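Local coordinates for protein aspartokinase (Synechocystis, PDB 3L76) that probably catalyses the ATP-dependent phosphorylation of the beta-carboxyl group of L-aspartate, and binds lysine and threonine at its ACT domains, at residues A[356-361]-A[398-403]; A[382-387]-A[405-410]. All coordinates share one frame; numbering follows the deposited sequence. Where two conformers were deposited one is given.

Contact 1 of 2, residues A[356-361]-A[398-403]; sequences AKIAIA and CVIDQR
Ala356, Lys357 and Ile358 pair in antiparallel fashion with Ile400, Val399 and Cys398. Four backbone hydrogen bonds carry the pairing. Ala356 N to Ile400 O (2.9 Å) and Ile400 N to Ala356 O close one hydrogen-bonded pair; Ile358 N to Cys398 O and Cys398 N to Ile358 O (2.8 Å) close the next. Lys357 and Val399 form the non-hydrogen-bonded pair between them, their CA atoms 4.7 Å apart, and there Val399 CA offers a CA-H...O contact to Ala356 O at 3.4 Å. The short strand axes run at 135°, a marked twist.

The apolar contacts lie on the face of Ala356, Ile358, Cys398 and Ile400, which helix 371-381 partly covers through Leu379 and Met375. Ile358 puts CG1 between its own backbone N and carbonyl carbon (chi1 60°), where it lies 4.0 Å from Cys398 CB. Its CD1 is also 4.0 Å from Ile400 CD1, the two side chains crossing at about a right angle. An alanine in place of Ile358 would probably open a gap beside Ile400 CD1 and Cys398 CB, leaving the Ile400 tip freer to turn.

Of the polar groups, Lys357 on the other face leaves the contact for salt bridges with Asp300 and Glu565. Within 398-403, at the end of the strand, Asp401 OD1 accepts Arg403 N in an Asx turn, and Arg403 grips the same carboxylate side-on through NE and NH2, with NH2 2.9 Å from OD2. Neighbouring antiparallel strands with helices packed on one face are characteristic of the ACT domain, the regulatory module of aspartokinases.

Contact 2 of 2, residues A[382-387]-A[405-410]; sequences VGVNIE and ADRAIA. With THR (threonine), chain D.
Val382 and Val384 face the helix 405-410 from a loop, with CA atoms 7.0 Å apart for Val382 and Arg407 and 6.8 Å for Val384 and Ala408, so side chains bridge the space between the backbones. The turn into this loop is a Schellman motif ending helix 371-381, with Gly383 at C-prime and a positive phi of 78°.

Val384 CG1 lies 4.0 Å from Arg407 CG and 4.2 Å from Ala408 CB. Arg407 sets that CG between its own backbone N and carbonyl carbon (chi1 65°), and its side chain runs past both valines in the opposite direction. In the conformer given, one of two deposited, Val382 CG2 lies over one face of the guanidinium, offset toward the rim, though the position of that group is doubtful. Ala408 and Val384 also meet Ile400 and Leu379, which join the helix and loop to the sheet and to helix 371-381.

Further along the loop, bound threonine is gripped by its amino and carboxylate groups. Threonine N donates to Asn385 OD1 at 2.7 Å and to Ile386 O at 2.9 Å, while Ile386 N donates to threonine O with an angle of 165° at the hydrogen. Asn385 ND2 is held by Asp454, which also binds the ligand, as do Gln478 and Ala459, which help complete the pocket.

The chemistry thus divides along the loop: valines pack its start on the helix, whereas Asn385 and Ile386 read the amino acid backbone of the effector, consistent with threonine sensing between paired ACT domains.

Overall arrangement
Contact 1 is the more deeply buried of the two, a strand pair held by regular backbone hydrogen bonds, whereas contact 2 is partly buried and joins loop to helix through side chains, with exposed Arg407 at its margin. Both belong to one ACT domain, and their centres lie about 8 Å apart. Their segments alternate along the chain, and strand 395-401 leads into helix 405-415. They touch directly: Val399 O probably accepts a hydrogen bond from Glu387 N (3.0 Å), and Ile400 CD1 packs on Ala405 CA. Contact 1 joins two strands, while contact 2 sets helix 405-415 against the loop whose later residues, Asn385 and Ile386, form part of a threonine pocket.

Contact 1 of 2, residues A[356-361]-A[398-403]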
ATOM      1  N   ALA A 356      17.277  47.395  18.275  1.00 30.32           N
ATOM      2  CA  ALA A 356      16.659  46.196  18.812  1.00 29.65           C
ATOM      3  C   ALA A 356      17.085  45.048  17.929  1.00 39.92           C
ATOM      4  O   ALA A 356      17.424  45.241  16.754  1.00 42.01           O
ATOM      5  CB  ALA A 356      15.136  46.319  18.845  1.00 24.24           C
ATOM      6  N   LYS A 357      17.097  43.854  18.501  1.00 21.56           N
ATOM      7  CA  LYS A 357      17.300  42.647  17.716  1.00 20.34           C
ATOM      8  C   LYS A 357      15.979  41.899  17.542  1.00 36.81           C
ATOM      9  O   LYS A 357      15.271  41.625  18.519  1.00 38.41           O
ATOM     10  CB  LYS A 357      18.332  41.750  18.382  1.00 13.87           C
ATOM     11  CG  LYS A 357      18.604  40.502  17.580  1.00 35.54           C
ATOM     12  CD  LYS A 357      19.556  39.544  18.297  1.00 22.85           C
ATOM     13  CE  LYS A 357      19.031  39.158  19.675  1.00 23.29           C
ATOM     14  NZ  LYS A 357      19.808  38.021  20.209  1.00 23.65           N
ATOM     15  N   ILE A 358      15.621  41.608  16.298  1.00 25.11           N
ATOM     16  CA  ILE A 358      14.464  40.756  16.039  1.00 34.81           C
ATOM     17  C   ILE A 358      14.912  39.527  15.279  1.00 33.61           C
ATOM     18  O   ILE A 358      15.917  39.559  14.572  1.00 24.42           O
ATOM     19  CB  ILE A 358      13.348  41.465  15.260  1.00 35.20           C
ATOM     20  CG1 ILE A 358      13.872  41.937  13.909  1.00 31.05           C
ATOM     21  CG2 ILE A 358      12.810  42.632  16.053  1.00 41.76           C
ATOM     22  CD1 ILE A 358      12.876  42.771  13.157  1.00 41.97           C
ATOM     23  N   ALA A 359      14.173  38.437  15.438  1.00 20.97           N
ATOM     24  CA  ALA A 359      14.510  37.203  14.735  1.00 29.48           C
ATOM     25  C   ALA A 359      13.289  36.376  14.405  1.00 33.72           C
ATOM     26  O   ALA A 359      12.239  36.471  15.066  1.00 38.13           O
ATOM     27  CB  ALA A 359      15.466  36.390  15.559  1.00  5.93           C
ATOM     28  N   ILE A 360      13.432  35.558  13.375  1.00 30.16           N
ATOM     29  CA  ILE A 360      12.509  34.453  13.166  1.00 26.64           C
ATOM     30  C   ILE A 360      13.307  33.195  13.423  1.00 31.51           C
ATOM     31  O   ILE A 360      14.490  33.112  13.092  1.00 24.39           O
ATOM     32  CB  ILE A 360      11.908  34.457  11.762  1.00 35.38           C
ATOM     33  CG1 ILE A 360      13.017  34.303  10.703  1.00 28.39           C
ATOM     34  CG2 ILE A 360      11.088  35.727  11.559  1.00 22.40           C
ATOM     35  CD1 ILE A 360      12.486  34.254   9.276  1.00 34.60           C
ATOM     36  N   ALA A 361      12.669  32.220  14.050  1.00 34.06           N
ATOM     37  CA  ALA A 361      13.363  31.005  14.432  1.00 36.21           C
ATOM     38  C   ALA A 361      12.517  29.814  14.020  1.00 31.05           C
ATOM     39  O   ALA A 361      11.292  29.875  14.078  1.00 38.91           O
ATOM     40  CB  ALA A 361      13.607  31.014  15.921  1.00 24.07           C
ATOM     41  N   CYS A 398      18.046  40.120  12.769  1.00 23.95           N
ATOM     42  CA  CYS A 398      18.158  41.427  12.149  1.00 28.81           C
ATOM     43  C   CYS A 398      18.309  42.493  13.223  1.00 43.05           C
ATOM     44  O   CYS A 398      17.691  42.414  14.287  1.00 30.37           O
ATOM     45  CB  CYS A 398      16.925  41.736  11.307  1.00 18.16           C
ATOM     46  SG  CYS A 398      16.826  40.867   9.745  1.00 30.80           S
ATOM     47  N   VAL A 399      19.142  43.491  12.957  1.00 27.85           N
ATOM     48  CA  VAL A 399      19.220  44.611  13.881  1.00 22.73           C
ATOM     49  C   VAL A 399      18.455  45.745  13.251  1.00 31.21           C
ATOM     50  O   VAL A 399      18.601  45.998  12.055  1.00 29.00           O
ATOM     51  CB  VAL A 399      20.671  45.006  14.198  1.00 22.49           C
ATOM     52  CG1 VAL A 399      20.702  46.191  15.129  1.00 23.77           C
ATOM     53  CG2 VAL A 399      21.400  43.832  14.813  1.00 27.71           C
ATOM     54  N   ILE A 400      17.601  46.392  14.037  1.00 22.92           N
ATOM     55  CA  ILE A 400      16.768  47.480  13.521  1.00 33.92           C
ATOM     56  C   ILE A 400      16.721  48.673  14.475  1.00 35.26           C
ATOM     57  O   ILE A 400      17.073  48.579  15.653  1.00 19.02           O
ATOM     58  CB  ILE A 400      15.306  47.033  13.266  1.00 33.96           C
ATOM     59  CG1 ILE A 400      14.696  46.454  14.536  1.00 28.47           C
ATOM     60  CG2 ILE A 400      15.214  46.007  12.134  1.00 17.95           C
ATOM     61  CD1 ILE A 400      13.191  46.491  14.524  1.00 23.48           C
ATOM     62  N   ASP A 401      16.285  49.810  13.960  1.00 31.49           N
ATOM     63  CA  ASP A 401      16.030  50.936  14.829  1.00 23.50           C
ATOM     64  C   ASP A 401      14.983  50.545  15.872  1.00 37.75           C
ATOM     65  O   ASP A 401      13.878  50.114  15.527  1.00 26.40           O
ATOM     66  CB  ASP A 401      15.522  52.133  14.031  1.00 32.34           C
ATOM     67  CG  ASP A 401      15.604  53.446  14.813  1.00 51.88           C
ATOM     68  OD1 ASP A 401      15.083  53.523  15.949  1.00 36.44           O
ATOM     69  OD2 ASP A 401      16.179  54.414  14.272  1.00 47.86           O
ATOM     70  N   GLN A 402      15.333  50.723  17.144  1.00 35.95           N
ATOM     71  CA  GLN A 402      14.431  50.429  18.255  0.51 44.25           C
ATOM     72  C   GLN A 402      13.028  50.981  18.035  1.00 45.93           C
ATOM     73  O   GLN A 402      12.045  50.368  18.435  1.00 38.53           O
ATOM     74  CB  GLN A 402      14.992  50.981  19.565  0.51 57.51           C
ATOM     75  CG  GLN A 402      13.961  51.099  20.683  0.51 59.71           C
ATOM     76  CD  GLN A 402      13.252  49.789  20.963  0.51 53.61           C
ATOM     77  OE1 GLN A 402      13.781  48.712  20.686  0.51 74.83           O
ATOM     78  NE2 GLN A 402      12.046  49.873  21.509  0.51 34.89           N
ATOM     79  N   ARG A 403      12.925  52.140  17.401  1.00 35.91           N
ATOM     80  CA  ARG A 403      11.607  52.734  17.179  1.00 42.41           C
ATOM     81  C   ARG A 403      10.720  51.927  16.221  1.00 43.85           C
ATOM     82  O   ARG A 403       9.513  52.119  16.185  1.00 40.81           O
ATOM     83  CB  ARG A 403      11.743  54.170  16.680  1.00 36.95           C
ATOM     84  CG  ARG A 403      12.174  55.151  17.742  1.00 49.51           C
ATOM     85  CD  ARG A 403      12.535  56.484  17.114  1.00 49.28           C
ATOM     86  NE  ARG A 403      13.619  56.325  16.163  1.00 48.48           N
ATOM     87  CZ  ARG A 403      14.199  57.329  15.530  1.00 42.44           C
ATOM     88  NH1 ARG A 403      13.796  58.567  15.761  1.00 43.68           N
ATOM     89  NH2 ARG A 403      15.183  57.085  14.675  1.00 42.05           N
TER

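Contact 2 of 2, residues A[382-387]-A[405-410]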
ATOM      1  N   VAL A 382       6.395  46.974   5.752  1.00 42.67           N
ATOM      2  CA  VAL A 382       5.932  47.801   6.853  1.00 25.35           C
ATOM      3  C   VAL A 382       6.894  48.990   7.103  1.00 54.24           C
ATOM      4  O   VAL A 382       6.822  49.692   8.115  1.00 47.28           O
ATOM      5  CB  VAL A 382       5.613  46.927   8.111  1.00 44.64           C
ATOM      6  CG1 VAL A 382       6.830  46.733   8.986  1.00 34.09           C
ATOM      7  CG2 VAL A 382       4.455  47.508   8.891  1.00 51.39           C
ATOM      8  N   GLY A 383       7.778  49.215   6.134  1.00 36.98           N
ATOM      9  CA  GLY A 383       8.658  50.360   6.129  1.00 18.93           C
ATOM     10  C   GLY A 383       9.886  50.322   7.034  1.00 45.41           C
ATOM     11  O   GLY A 383      10.512  51.347   7.238  1.00 31.49           O
ATOM     12  N   VAL A 384      10.255  49.174   7.588  1.00 41.44           N
ATOM     13  CA  VAL A 384      11.409  49.175   8.486  1.00 33.96           C
ATOM     14  C   VAL A 384      12.692  48.724   7.795  1.00 52.58           C
ATOM     15  O   VAL A 384      12.722  47.686   7.136  1.00 24.72           O
ATOM     16  CB  VAL A 384      11.165  48.440   9.853  1.00 28.28           C
ATOM     17  CG1 VAL A 384       9.690  48.142  10.063  1.00 26.08           C
ATOM     18  CG2 VAL A 384      11.997  47.200   9.986  1.00 32.90           C
ATOM     19  N   ASN A 385      13.730  49.546   7.934  1.00 38.30           N
ATOM     20  CA  ASN A 385      15.017  49.296   7.316  1.00 37.89           C
ATOM     21  C   ASN A 385      15.834  48.300   8.127  1.00 34.59           C
ATOM     22  O   ASN A 385      15.883  48.383   9.352  1.00 34.62           O
ATOM     23  CB  ASN A 385      15.805  50.611   7.172  1.00 27.19           C
ATOM     24  CG  ASN A 385      17.147  50.410   6.486  1.00 40.89           C
ATOM     25  OD1 ASN A 385      17.204  50.158   5.287  1.00 30.12           O
ATOM     26  ND2 ASN A 385      18.229  50.494   7.255  1.00 35.98           N
ATOM     27  N   ILE A 386      16.493  47.374   7.434  1.00 31.61           N
ATOM     28  CA  ILE A 386      17.358  46.397   8.079  1.00 25.17           C
ATOM     29  C   ILE A 386      18.801  46.909   8.108  1.00 29.37           C
ATOM     30  O   ILE A 386      19.392  47.169   7.071  1.00 24.42           O
ATOM     31  CB  ILE A 386      17.318  45.049   7.334  1.00 27.18           C
ATOM     32  CG1 ILE A 386      15.869  44.590   7.149  1.00 23.99           C
ATOM     33  CG2 ILE A 386      18.195  44.012   8.062  1.00 14.96           C
ATOM     34  CD1 ILE A 386      15.704  43.403   6.238  1.00 22.39           C
ATOM     35  N   GLU A 387      19.365  47.019   9.303  1.00 22.60           N
ATOM     36  CA  GLU A 387      20.700  47.563   9.482  1.00 26.94           C
ATOM     37  C   GLU A 387      21.744  46.467   9.423  1.00 30.25           C
ATOM     38  O   GLU A 387      22.670  46.532   8.634  1.00 35.21           O
ATOM     39  CB  GLU A 387      20.796  48.338  10.797  1.00 14.83           C
ATOM     40  CG  GLU A 387      19.850  49.517  10.856  1.00 31.59           C
ATOM     41  CD  GLU A 387      20.046  50.396  12.079  1.00 40.92           C
ATOM     42  OE1 GLU A 387      21.067  50.237  12.781  1.00 37.63           O
ATOM     43  OE2 GLU A 387      19.162  51.246  12.331  1.00 41.83           O
ATOM     44  N   ALA A 405      10.545  48.648  16.198  1.00 45.25           N
ATOM     45  CA  ALA A 405      10.318  47.340  16.809  1.00 26.28           C
ATOM     46  C   ALA A 405       8.852  46.902  16.897  1.00 38.55           C
ATOM     47  O   ALA A 405       8.521  45.762  16.591  1.00 38.43           O
ATOM     48  CB  ALA A 405      10.967  47.281  18.197  1.00 38.13           C
ATOM     49  N   ASP A 406       7.971  47.791  17.340  1.00 41.31           N
ATOM     50  CA  ASP A 406       6.549  47.430  17.479  0.57 24.12           C
ATOM     51  C   ASP A 406       5.946  46.990  16.163  1.00 35.91           C
ATOM     52  O   ASP A 406       5.292  45.953  16.115  1.00 42.53           O
ATOM     53  CB  ASP A 406       5.693  48.586  18.004  0.57 23.20           C
ATOM     54  CG  ASP A 406       5.381  48.469  19.476  0.57 35.26           C
ATOM     55  OD1 ASP A 406       5.110  49.519  20.095  0.57 24.69           O
ATOM     56  OD2 ASP A 406       5.409  47.342  20.012  0.57 41.87           O
ATOM     57  N   ARG A 407       6.143  47.775  15.108  1.00 34.45           N
ATOM     58  CA  ARG A 407       5.507  47.470  13.835  0.57 37.95           C
ATOM     59  C   ARG A 407       6.191  46.292  13.167  1.00 38.31           C
ATOM     60  O   ARG A 407       5.551  45.539  12.432  1.00 41.38           O
ATOM     61  CB  ARG A 407       5.384  48.707  12.918  0.57 42.49           C
ATOM     62  CG  ARG A 407       6.678  49.336  12.417  0.57 64.53           C
ATOM     63  CD  ARG A 407       6.488  50.829  12.024  0.57 51.52           C
ATOM     64  NE  ARG A 407       5.113  51.166  11.651  0.57 23.15           N
ATOM     65  CZ  ARG A 407       4.684  51.348  10.402  0.57 47.97           C
ATOM     66  NH1 ARG A 407       5.519  51.247   9.377  0.57 39.65           N
ATOM     67  NH2 ARG A 407       3.409  51.638  10.176  0.57 55.89           N
ATOM     68  N   ALA A 408       7.465  46.104  13.477  1.00 26.83           N
ATOM     69  CA  ALA A 408       8.236  45.011  12.903  1.00 27.70           C
ATOM     70  C   ALA A 408       7.805  43.651  13.472  1.00 41.28           C
ATOM     71  O   ALA A 408       7.621  42.674  12.735  1.00 31.72           O
ATOM     72  CB  ALA A 408       9.736  45.243  13.117  1.00 18.08           C
ATOM     73  N   ILE A 409       7.645  43.599  14.793  1.00 46.11           N
ATOM     74  CA  ILE A 409       7.228  42.383  15.505  1.00 41.89           C
ATOM     75  C   ILE A 409       5.820  41.980  15.147  1.00 49.15           C
ATOM     76  O   ILE A 409       5.509  40.801  14.981  1.00 39.88           O
ATOM     77  CB  ILE A 409       7.214  42.596  17.018  1.00 39.00           C
ATOM     78  CG1 ILE A 409       8.640  42.695  17.560  1.00 49.58           C
ATOM     79  CG2 ILE A 409       6.425  41.456  17.725  1.00 25.58           C
ATOM     80  CD1 ILE A 409       8.689  43.297  18.949  1.00 67.34           C
ATOM     81  N   ALA A 410       4.947  42.970  15.074  1.00 38.44           N
ATOM     82  CA  ALA A 410       3.553  42.697  14.759  1.00 35.19           C
ATOM     83  C   ALA A 410       3.489  42.121  13.365  1.00 50.43           C
ATOM     84  O   ALA A 410       2.755  41.160  13.121  1.00 40.97           O
ATOM     85  CB  ALA A 410       2.717  43.958  14.829  1.00 21.40           C
TER
HETATM   86  N   THR D 602      18.845  48.213   4.377  1.00 29.24           N
HETATM   87  CA  THR D 602      18.497  47.327   3.269  1.00 33.77           C
HETATM   88  C   THR D 602      17.105  46.758   3.486  1.00 48.13           C
HETATM   89  O   THR D 602      16.516  46.934   4.569  1.00 29.84           O
HETATM   90  CB  THR D 602      19.483  46.161   3.117  1.00 25.74           C
HETATM   91  OG1 THR D 602      19.483  45.376   4.321  1.00 29.58           O
HETATM   92  CG2 THR D 602      20.903  46.682   2.816  1.00 25.45           C
HETATM   93  OXT THR D 602      16.560  46.124   2.572  1.00 34.63           O